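PDB 3DB2: putative NADPH-dependent oxidoreductase from Desulfitobacterium hafniense DCB-2, which probably catalyses an NADPH-dependent oxidation or reduction, as a GFO/IDH/MocA-family protein with a Rossmann-fold nucleotide domain and a mixed-sheet domain. Local coordinates for residues 124-129 with 259-264; 130-135 with 187-192; 242-247 with 251-256. All blocks are in the same frame, centred on the assembly; numbering follows the deposited sequence.

Contact 1 (124-129 with 259-264)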
loop_
_atom_site.group_PDB
_atom_site.type_symbol
_atom_site.label_atom_id
_atom_site.label_comp_id
_atom_site.label_asym_id
_atom_site.label_seq_id
_atom_site.Cartn_x
_atom_site.Cartn_y
_atom_site.Cartn_z
ATOM N N HIS C 124 7.555 -12.739 18.129
ATOM C CA HIS C 124 6.713 -12.140 17.098
ATOM C C HIS C 124 5.578 -13.117 16.784
ATOM O O HIS C 124 5.759 -14.040 15.998
ATOM C CB HIS C 124 7.511 -11.863 15.834
ATOM C CG HIS C 124 8.808 -11.165 16.029
ATOM N ND1 HIS C 124 9.894 -11.693 16.675
ATOM C CD2 HIS C 124 9.178 -9.936 15.625
ATOM C CE1 HIS C 124 10.878 -10.830 16.669
ATOM N NE2 HIS C 124 10.471 -9.751 16.033
ATOM N N SER C 125 4.409 -12.983 17.411
ATOM C CA SER C 125 3.475 -14.113 17.386
ATOM C C SER C 125 2.494 -14.057 16.238
ATOM O O SER C 125 1.788 -15.032 16.046
ATOM C CB SER C 125 2.686 -14.179 18.715
ATOM O OG SER C 125 1.762 -13.096 18.794
ATOM N N SER C 126 2.428 -12.946 15.512
ATOM C CA SER C 126 1.517 -12.816 14.377
ATOM C C SER C 126 1.684 -13.907 13.329
ATOM O O SER C 126 0.714 -14.363 12.711
ATOM C CB SER C 126 1.686 -11.412 13.704
ATOM O OG SER C 126 0.595 -11.172 12.837
ATOM N N ARG C 127 2.933 -14.324 13.069
ATOM C CA ARG C 127 3.226 -15.332 12.074
ATOM C C ARG C 127 2.606 -16.675 12.483
ATOM O O ARG C 127 2.430 -17.516 11.612
ATOM C CB ARG C 127 4.718 -15.549 11.819
ATOM C CG ARG C 127 5.563 -16.034 12.965
ATOM C CD ARG C 127 6.846 -16.659 12.485
ATOM N NE ARG C 127 7.874 -15.662 12.161
ATOM C CZ ARG C 127 9.018 -16.041 11.579
ATOM N NH1 ARG C 127 9.233 -17.310 11.282
ATOM N NH2 ARG C 127 9.986 -15.188 11.263
ATOM N N ARG C 128 2.278 -16.815 13.757
ATOM C CA ARG C 128 1.700 -18.044 14.274
ATOM C C ARG C 128 0.193 -18.140 14.059
ATOM O O ARG C 128 -0.382 -19.238 14.164
ATOM C CB ARG C 128 1.981 -18.178 15.771
ATOM C CG ARG C 128 3.390 -17.851 16.206
ATOM C CD ARG C 128 3.896 -18.809 17.247
ATOM N NE ARG C 128 5.350 -18.740 17.282
ATOM C CZ ARG C 128 6.279 -19.647 17.108
ATOM N NH1 ARG C 128 5.976 -20.893 16.848
ATOM N NH2 ARG C 128 7.555 -19.293 17.201
ATOM N N LEU C 129 -0.459 -17.014 13.778
ATOM C CA LEU C 129 -1.895 -17.027 13.561
ATOM C C LEU C 129 -2.255 -18.035 12.472
ATOM O O LEU C 129 -1.444 -18.218 11.573
ATOM C CB LEU C 129 -2.388 -15.641 13.180
ATOM C CG LEU C 129 -2.428 -14.600 14.312
ATOM C CD1 LEU C 129 -2.696 -13.214 13.773
ATOM C CD2 LEU C 129 -3.510 -14.977 15.327
ATOM N N SER C 259 -7.974 -5.486 18.001
ATOM C CA SER C 259 -8.548 -5.334 19.336
ATOM C C SER C 259 -8.717 -6.693 19.972
ATOM O O SER C 259 -8.813 -6.740 21.215
ATOM C CB SER C 259 -9.841 -4.525 19.272
ATOM O OG SER C 259 -10.914 -5.249 18.729
ATOM N N TRP C 260 -8.722 -7.766 19.192
ATOM C CA TRP C 260 -8.792 -9.116 19.742
ATOM C C TRP C 260 -7.446 -9.831 19.858
ATOM O O TRP C 260 -7.404 -11.032 20.132
ATOM C CB TRP C 260 -9.749 -9.984 18.898
ATOM C CG TRP C 260 -11.140 -9.483 19.106
ATOM C CD1 TRP C 260 -11.774 -8.437 18.492
ATOM C CD2 TRP C 260 -12.061 -10.066 20.042
ATOM N NE1 TRP C 260 -13.059 -8.338 19.001
ATOM C CE2 TRP C 260 -13.253 -9.316 19.941
ATOM C CE3 TRP C 260 -11.979 -11.141 20.936
ATOM C CZ2 TRP C 260 -14.339 -9.653 20.736
ATOM C CZ3 TRP C 260 -13.079 -11.455 21.720
ATOM C CH2 TRP C 260 -14.255 -10.703 21.612
ATOM N N TRP C 261 -6.360 -9.123 19.679
ATOM C CA TRP C 261 -5.019 -9.641 19.826
ATOM C C TRP C 261 -4.780 -10.344 21.173
ATOM O O TRP C 261 -4.282 -11.472 21.216
ATOM C CB TRP C 261 -4.035 -8.496 19.664
ATOM C CG TRP C 261 -2.622 -8.941 19.501
ATOM C CD1 TRP C 261 -1.651 -8.798 20.454
ATOM C CD2 TRP C 261 -1.995 -9.582 18.380
ATOM N NE1 TRP C 261 -0.471 -9.310 19.986
ATOM C CE2 TRP C 261 -0.643 -9.793 18.730
ATOM C CE3 TRP C 261 -2.441 -9.993 17.119
ATOM C CZ2 TRP C 261 0.264 -10.395 17.869
ATOM C CZ3 TRP C 261 -1.543 -10.594 16.258
ATOM C CH2 TRP C 261 -0.203 -10.793 16.634
ATOM N N SER C 262 -5.145 -9.674 22.260
ATOM C CA SER C 262 -4.906 -10.221 23.598
ATOM C C SER C 262 -5.719 -11.474 23.894
ATOM O O SER C 262 -5.291 -12.357 24.645
ATOM C CB SER C 262 -5.160 -9.082 24.616
ATOM O OG SER C 262 -6.560 -8.875 24.762
ATOM N N ASN C 263 -6.895 -11.589 23.291
ATOM C CA ASN C 263 -7.759 -12.749 23.394
ATOM C C ASN C 263 -7.291 -13.863 22.448
ATOM O O ASN C 263 -7.969 -14.200 21.484
ATOM C CB ASN C 263 -9.181 -12.289 23.094
ATOM C CG ASN C 263 -9.434 -10.899 23.670
ATOM O OD1 ASN C 263 -9.036 -9.852 23.165
ATOM N ND2 ASN C 263 -10.120 -10.878 24.799
ATOM N N SER C 264 -6.104 -14.389 22.739
ATOM C CA SER C 264 -5.213 -15.088 21.799
ATOM C C SER C 264 -5.828 -16.379 21.270
ATOM O O SER C 264 -5.565 -16.736 20.109
ATOM C CB SER C 264 -3.811 -15.202 22.348
ATOM O OG SER C 264 -3.826 -16.023 23.483
#
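The indole of Trp261 reaches Ser125, Ser126 and Leu129 because its CG stands anti to the backbone N, chi1 -167°. This torsion carries the six-membered ring away from the loop 259-264 and against the turn at 126-128. Ser125 meets it with OG turned between its own backbone N and carbonyl carbon, chi1 71°.

The far rim of the indole does the touching. Ser125 OG lies 3.2 Å from Trp261 CZ2, in an oblique approach. Ser126 sits at the ring edge near the indole plane, with its CA 3.5 Å from Trp261 CH2. Its CB is equally close to that carbon. Leu129 comes in by one methyl branch, CD1, which lies 3.8 Å from Trp261 CZ3. The two backbones stay far apart, since even Ser126 CA and Trp261 CA are separated by 9.1 Å. The tryptophan side chain therefore bridges the gap, and no hydrogen bond crosses between the segments.

The two serine hydroxyls find their partners outside the two segments. Ser125 OG bonds to His302 ND1, while the NE2 of the same imidazole bonds to Trp261 O. His302 thus ties both sides of the contact together. Ser126 OG pairs with Asn189 ND2. An alanine in place of Trp261 would remove the indole and would probably open a gap beside Ser125, Ser126 and Leu129, taking away the indole rim on which Leu129 CD1 rests.

The turn itself is held by a backbone bond from Arg128 N to Ser125 O, 2.9 Å long. Leu129 is the N-cap of helix 130-140. The contact is buried, where the chain passes from the last Rossmann strand, 120-123, into that helix. Helix 302-316 packs on Ser125 and Arg128, and helix 183-194 lies against His124 and Arg127.

Contact 2 (130-135 with 187-192)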
loop_
_atom_site.group_PDB
_atom_site.type_symbol
_atom_site.label_atom_id
_atom_site.label_comp_id
_atom_site.label_asym_id
_atom_site.label_seq_id
_atom_site.Cartn_x
_atom_site.Cartn_y
_atom_site.Cartn_z
ATOM N N GLY C 130 -3.429 -18.660 12.574
ATOM C CA GLY C 130 -3.812 -19.657 11.571
ATOM C C GLY C 130 -3.861 -18.982 10.200
ATOM O O GLY C 130 -3.548 -19.589 9.195
ATOM N N ALA C 131 -4.235 -17.709 10.168
ATOM C CA ALA C 131 -4.306 -17.001 8.881
ATOM C C ALA C 131 -2.924 -16.856 8.282
ATOM O O ALA C 131 -2.791 -17.075 7.088
ATOM C CB ALA C 131 -4.962 -15.663 9.059
ATOM N N LEU C 132 -1.896 -16.506 9.055
ATOM C CA LEU C 132 -0.577 -16.323 8.448
ATOM C C LEU C 132 0.028 -17.649 8.006
ATOM O O LEU C 132 0.718 -17.813 6.965
ATOM C CB LEU C 132 0.301 -15.583 9.459
ATOM C CG LEU C 132 0.370 -14.071 9.333
ATOM C CD1 LEU C 132 0.983 -13.656 7.996
ATOM C CD2 LEU C 132 -1.026 -13.469 9.518
ATOM N N ARG C 133 -0.241 -18.683 8.807
ATOM C CA ARG C 133 0.144 -20.056 8.465
ATOM C C ARG C 133 -0.504 -20.515 7.149
ATOM O O ARG C 133 0.141 -21.173 6.331
ATOM C CB ARG C 133 -0.183 -21.036 9.582
ATOM C CG ARG C 133 0.554 -20.855 10.889
ATOM C CD ARG C 133 2.060 -20.811 10.707
ATOM N NE ARG C 133 2.835 -20.919 11.922
ATOM C CZ ARG C 133 4.098 -20.618 12.170
ATOM N NH1 ARG C 133 4.916 -20.125 11.263
ATOM N NH2 ARG C 133 4.603 -20.814 13.390
ATOM N N LYS C 134 -1.759 -20.161 6.938
ATOM C CA LYS C 134 -2.472 -20.583 5.739
ATOM C C LYS C 134 -1.917 -19.811 4.557
ATOM O O LYS C 134 -1.642 -20.347 3.468
ATOM C CB LYS C 134 -3.970 -20.380 5.968
ATOM C CG LYS C 134 -4.847 -20.672 4.765
ATOM C CD LYS C 134 -4.811 -22.172 4.501
ATOM C CE LYS C 134 -5.283 -22.475 3.091
ATOM N NZ LYS C 134 -6.442 -23.410 3.158
HETATM N N MSE C 135 -1.723 -18.502 4.752
HETATM C CA MSE C 135 -1.163 -17.679 3.669
HETATM C C MSE C 135 0.197 -18.195 3.232
HETATM O O MSE C 135 0.550 -18.198 2.044
HETATM C CB MSE C 135 -1.115 -16.198 4.076
HETATM C CG MSE C 135 -2.512 -15.586 4.218
HETATM SE SE MSE C 135 -2.398 -13.855 5.166
HETATM C CE MSE C 135 -1.707 -12.904 3.632
ATOM N N ILE C 187 6.899 -6.428 9.607
ATOM C CA ILE C 187 8.220 -6.790 9.123
ATOM C C ILE C 187 8.536 -8.262 9.313
ATOM O O ILE C 187 9.060 -8.962 8.419
ATOM C CB ILE C 187 9.298 -5.912 9.791
ATOM C CG1 ILE C 187 9.055 -4.447 9.368
ATOM C CG2 ILE C 187 10.698 -6.400 9.486
ATOM C CD1 ILE C 187 9.930 -3.483 10.124
ATOM N N ASP C 188 8.203 -8.809 10.472
ATOM C CA ASP C 188 8.373 -10.245 10.697
ATOM C C ASP C 188 7.427 -11.021 9.778
ATOM O O ASP C 188 7.913 -11.997 9.173
ATOM C CB ASP C 188 8.149 -10.625 12.153
ATOM C CG ASP C 188 8.519 -12.098 12.328
ATOM O OD1 ASP C 188 9.733 -12.418 12.262
ATOM O OD2 ASP C 188 7.576 -12.887 12.502
ATOM N N ASN C 189 6.165 -10.610 9.672
ATOM C CA ASN C 189 5.280 -11.317 8.747
ATOM C C ASN C 189 5.846 -11.329 7.339
ATOM O O ASN C 189 5.766 -12.345 6.649
ATOM C CB ASN C 189 3.869 -10.717 8.742
ATOM C CG ASN C 189 3.146 -11.042 10.038
ATOM O OD1 ASN C 189 3.502 -11.993 10.733
ATOM N ND2 ASN C 189 2.129 -10.238 10.318
ATOM N N LEU C 190 6.408 -10.220 6.888
ATOM C CA LEU C 190 6.909 -10.088 5.521
ATOM C C LEU C 190 8.097 -10.992 5.237
ATOM O O LEU C 190 8.220 -11.611 4.186
ATOM C CB LEU C 190 7.306 -8.627 5.252
ATOM C CG LEU C 190 6.104 -7.684 5.055
ATOM C CD1 LEU C 190 6.528 -6.222 5.135
ATOM C CD2 LEU C 190 5.443 -7.980 3.723
ATOM N N GLN C 191 9.028 -11.101 6.186
ATOM C CA GLN C 191 10.186 -11.972 5.959
ATOM C C GLN C 191 9.834 -13.423 6.238
ATOM O O GLN C 191 10.441 -14.325 5.670
ATOM C CB GLN C 191 11.349 -11.439 6.794
ATOM C CG GLN C 191 11.819 -10.065 6.297
ATOM C CD GLN C 191 13.094 -9.560 6.959
ATOM O OE1 GLN C 191 14.140 -9.377 6.348
ATOM N NE2 GLN C 191 13.047 -9.272 8.260
ATOM N N PHE C 192 8.838 -13.695 7.078
ATOM C CA PHE C 192 8.294 -15.042 7.215
ATOM C C PHE C 192 7.705 -15.541 5.898
ATOM O O PHE C 192 7.920 -16.654 5.406
ATOM C CB PHE C 192 7.220 -15.047 8.293
ATOM C CG PHE C 192 6.322 -16.263 8.309
ATOM C CD1 PHE C 192 6.887 -17.505 8.587
ATOM C CD2 PHE C 192 4.959 -16.178 8.072
ATOM C CE1 PHE C 192 6.091 -18.630 8.609
ATOM C CE2 PHE C 192 4.161 -17.308 8.065
ATOM C CZ PHE C 192 4.749 -18.534 8.337
#
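Leu132 and Asn189 mark the nearest backbone approach of two helical segments, with their CA atoms 7.7 Å apart. The segments 130-135 and 187-192 run in roughly the same direction, at 29° to each other. Their axes come no closer than 11.3 Å. That spacing is wide for a helix pair, and side chains fill it.

Leu132 points at the other helix and meets the amide of Asn189 through CG and CD1. Leu132 CD1 lies 4.0 Å from Asn189 CG, and the two side chains cross at about a right angle. This is van der Waals contact of a leucine branch with an amide. The amide nitrogen of Asn189 is also held by Gln186 OE1, from earlier in the same helix.

One turn further on, Phe192 reaches across. Its CG is anti to the backbone N, chi1 165°, which sends the ring toward helix 130-135. Leu132 O sits at the ring edge, near its plane, 3.6 Å from Phe192 CE2. Arg133 starts out away from the other helix, but its chain bends at chi2 and brings the guanidinium back. Arg133 NH1 then lies 3.3 Å from Phe192 CE1, with the guanidinium and ring planes 65° apart. The ring carbon stands at the guanidinium edge, so the two groups do not stack. Arg133 NH2 forms a salt bridge with Glu321, which probably steadies the guanidinium beside the ring.

No hydrogen bond joins the segments. Ala131, Leu132 and the selenomethionine Met135 turn other contacts toward strand 250-256, while Asn189 touches Phe241 of strand 240-247. Two near-parallel helices resting side by side on a large mixed sheet fit the alpha+beta C-terminal domain of the GFO/IDH/MocA family, where helices pack on one face of an open, mostly antiparallel sheet.

Contact 3 (242-247 with 251-256)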
loop_
_atom_site.group_PDB
_atom_site.type_symbol
_atom_site.label_atom_id
_atom_site.label_comp_id
_atom_site.label_asym_id
_atom_site.label_seq_id
_atom_site.Cartn_x
_atom_site.Cartn_y
_atom_site.Cartn_z
ATOM N N SER C 242 -3.705 -5.071 7.996
ATOM C CA SER C 242 -4.009 -5.759 6.737
ATOM C C SER C 242 -2.749 -6.239 6.028
ATOM O O SER C 242 -1.666 -5.718 6.232
ATOM C CB SER C 242 -4.816 -4.829 5.841
ATOM O OG SER C 242 -4.138 -3.622 5.587
ATOM N N ILE C 243 -2.925 -7.273 5.188
ATOM C CA ILE C 243 -1.892 -7.805 4.327
ATOM C C ILE C 243 -2.573 -8.189 2.995
ATOM O O ILE C 243 -3.573 -8.923 3.002
ATOM C CB ILE C 243 -1.200 -9.040 4.922
ATOM C CG1 ILE C 243 -0.707 -8.835 6.358
ATOM C CG2 ILE C 243 -0.047 -9.546 4.051
ATOM C CD1 ILE C 243 0.103 -9.968 6.932
ATOM N N ASN C 244 -2.040 -7.662 1.915
ATOM C CA ASN C 244 -2.534 -7.959 0.574
ATOM C C ASN C 244 -1.326 -8.601 -0.129
ATOM O O ASN C 244 -0.233 -8.049 -0.145
ATOM C CB ASN C 244 -2.980 -6.754 -0.230
ATOM C CG ASN C 244 -4.074 -5.955 0.462
ATOM O OD1 ASN C 244 -4.958 -6.538 1.051
ATOM N ND2 ASN C 244 -4.014 -4.648 0.392
ATOM N N VAL C 245 -1.545 -9.755 -0.695
ATOM C CA VAL C 245 -0.559 -10.504 -1.447
ATOM C C VAL C 245 -1.063 -10.650 -2.899
ATOM O O VAL C 245 -2.183 -11.116 -3.088
ATOM C CB VAL C 245 -0.363 -11.899 -0.853
ATOM C CG1 VAL C 245 0.743 -12.642 -1.561
ATOM C CG2 VAL C 245 -0.070 -11.788 0.644
ATOM N N TYR C 246 -0.227 -10.257 -3.830
ATOM C CA TYR C 246 -0.543 -10.293 -5.250
ATOM C C TYR C 246 0.241 -11.445 -5.888
ATOM O O TYR C 246 1.477 -11.411 -5.820
ATOM C CB TYR C 246 -0.162 -8.954 -5.887
ATOM C CG TYR C 246 -0.965 -7.836 -5.230
ATOM C CD1 TYR C 246 -2.288 -7.624 -5.584
ATOM C CD2 TYR C 246 -0.420 -7.006 -4.253
ATOM C CE1 TYR C 246 -3.027 -6.616 -4.993
ATOM C CE2 TYR C 246 -1.182 -5.997 -3.683
ATOM C CZ TYR C 246 -2.487 -5.789 -4.036
ATOM O OH TYR C 246 -3.281 -4.783 -3.465
ATOM N N GLY C 247 -0.494 -12.371 -6.475
ATOM C CA GLY C 247 0.031 -13.586 -7.075
ATOM C C GLY C 247 -0.362 -13.665 -8.535
ATOM O O GLY C 247 -1.289 -12.934 -8.933
ATOM N N ASN C 251 -4.954 -13.299 -5.844
ATOM C CA ASN C 251 -4.537 -12.360 -4.789
ATOM C C ASN C 251 -5.172 -12.740 -3.453
ATOM O O ASN C 251 -6.281 -13.250 -3.431
ATOM C CB ASN C 251 -4.967 -10.964 -5.163
ATOM C CG ASN C 251 -4.357 -10.460 -6.444
ATOM O OD1 ASN C 251 -3.247 -10.774 -6.811
ATOM N ND2 ASN C 251 -5.130 -9.639 -7.163
ATOM N N LEU C 252 -4.484 -12.456 -2.356
ATOM C CA LEU C 252 -5.052 -12.634 -1.029
ATOM C C LEU C 252 -5.211 -11.277 -0.333
ATOM O O LEU C 252 -4.275 -10.460 -0.408
ATOM C CB LEU C 252 -4.137 -13.496 -0.189
ATOM C CG LEU C 252 -3.699 -14.833 -0.739
ATOM C CD1 LEU C 252 -2.629 -15.447 0.144
ATOM C CD2 LEU C 252 -4.915 -15.743 -0.878
ATOM N N PHE C 253 -6.328 -11.123 0.328
ATOM C CA PHE C 253 -6.623 -9.922 1.126
ATOM C C PHE C 253 -6.998 -10.345 2.540
ATOM O O PHE C 253 -8.023 -10.965 2.766
ATOM C CB PHE C 253 -7.775 -9.110 0.540
ATOM C CG PHE C 253 -7.623 -8.778 -0.929
ATOM C CD1 PHE C 253 -6.625 -7.914 -1.339
ATOM C CD2 PHE C 253 -8.491 -9.339 -1.862
ATOM C CE1 PHE C 253 -6.500 -7.602 -2.687
ATOM C CE2 PHE C 253 -8.350 -9.039 -3.218
ATOM C CZ PHE C 253 -7.332 -8.206 -3.618
ATOM N N TYR C 254 -6.158 -9.992 3.491
ATOM C CA TYR C 254 -6.317 -10.302 4.905
ATOM C C TYR C 254 -6.526 -9.004 5.699
ATOM O O TYR C 254 -5.821 -8.020 5.444
ATOM C CB TYR C 254 -5.096 -11.019 5.438
ATOM C CG TYR C 254 -4.974 -11.272 6.914
ATOM C CD1 TYR C 254 -5.762 -12.230 7.542
ATOM C CD2 TYR C 254 -4.062 -10.571 7.706
ATOM C CE1 TYR C 254 -5.649 -12.458 8.897
ATOM C CE2 TYR C 254 -3.952 -10.823 9.072
ATOM C CZ TYR C 254 -4.750 -11.767 9.665
ATOM O OH TYR C 254 -4.677 -12.060 11.015
ATOM N N GLN C 255 -7.472 -9.053 6.609
ATOM C CA GLN C 255 -7.808 -8.027 7.568
ATOM C C GLN C 255 -7.912 -8.620 8.971
ATOM O O GLN C 255 -8.552 -9.654 9.122
ATOM C CB GLN C 255 -9.158 -7.357 7.250
ATOM C CG GLN C 255 -9.148 -6.327 6.149
ATOM C CD GLN C 255 -8.672 -4.951 6.563
ATOM O OE1 GLN C 255 -8.513 -4.647 7.746
ATOM N NE2 GLN C 255 -8.420 -4.064 5.597
ATOM N N LEU C 256 -7.311 -7.987 9.959
ATOM C CA LEU C 256 -7.492 -8.426 11.349
ATOM C C LEU C 256 -8.003 -7.305 12.234
ATOM O O LEU C 256 -7.556 -6.172 12.055
ATOM C CB LEU C 256 -6.165 -8.956 11.864
ATOM C CG LEU C 256 -6.062 -9.265 13.363
ATOM C CD1 LEU C 256 -6.840 -10.553 13.635
ATOM C CD2 LEU C 256 -4.598 -9.315 13.736
HETATM O O HOH W 1 -6.622 -6.459 3.024
#
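The Phe253 ring takes the amide of Asn244 at its edge, with Asn244 OD1 3.2 Å from Phe253 CD1. Amide and ring planes are 76° apart. Tyr246 CE1 approaches the same ring obliquely. Across from Tyr246, the Asn251 amide is turned 75° from the phenol ring, and its OD1 lies 3.5 Å from Tyr246 CD1. On the other face of the sheet, Ile243 CG1 sits at the edge of the Tyr254 ring, and Val245 CB packs on Leu252 CB.

These side chains project from an antiparallel beta hairpin, strands 240-247 and 250-256 of the large mixed sheet. Ile243 with Tyr254 and Val245 with Leu252 are hydrogen-bonded pairs. Tyr254 N gives a 2.8 Å bond to Ile243 O, nearly along the C=O axis. Between them, Asn244 and Phe253 form a non-hydrogen-bonded pair.

Near the turn, Gly247 N bonds to Asn251 OD1 at 3.2 Å. Asn251 ND2 reaches Pro238 O of the second subunit. A water donates to both Asn244 OD1 and Tyr254 O, bridging the strands. Tyr246 OH and Asn244 ND2 share Glu151 OE1 on strand 147-155. Val240 of the second subunit packs on Phe253.

How the contacts relate
Contact 1 is buried, contact 2 partly so. Contact 3 is also buried, but one face of its sheet meets the second subunit. Contacts 1 and 2 follow each other along the chain: the loop 124-129 leads straight into helix 130-140. They are also tied directly, by the salt bridge of Arg127 to Asp188. Contacts 2 and 3 meet where helix 130-140 lies on the hairpin, with Met135 against Ile243 and Val245. Contact 1 reaches the same sheet where Leu129 packs on Tyr254. The chemistry differs: contacts 1 and 2 rest mainly on side-chain packing, with no hydrogen bond between their segments, while backbone hydrogen bonds dominate contact 3.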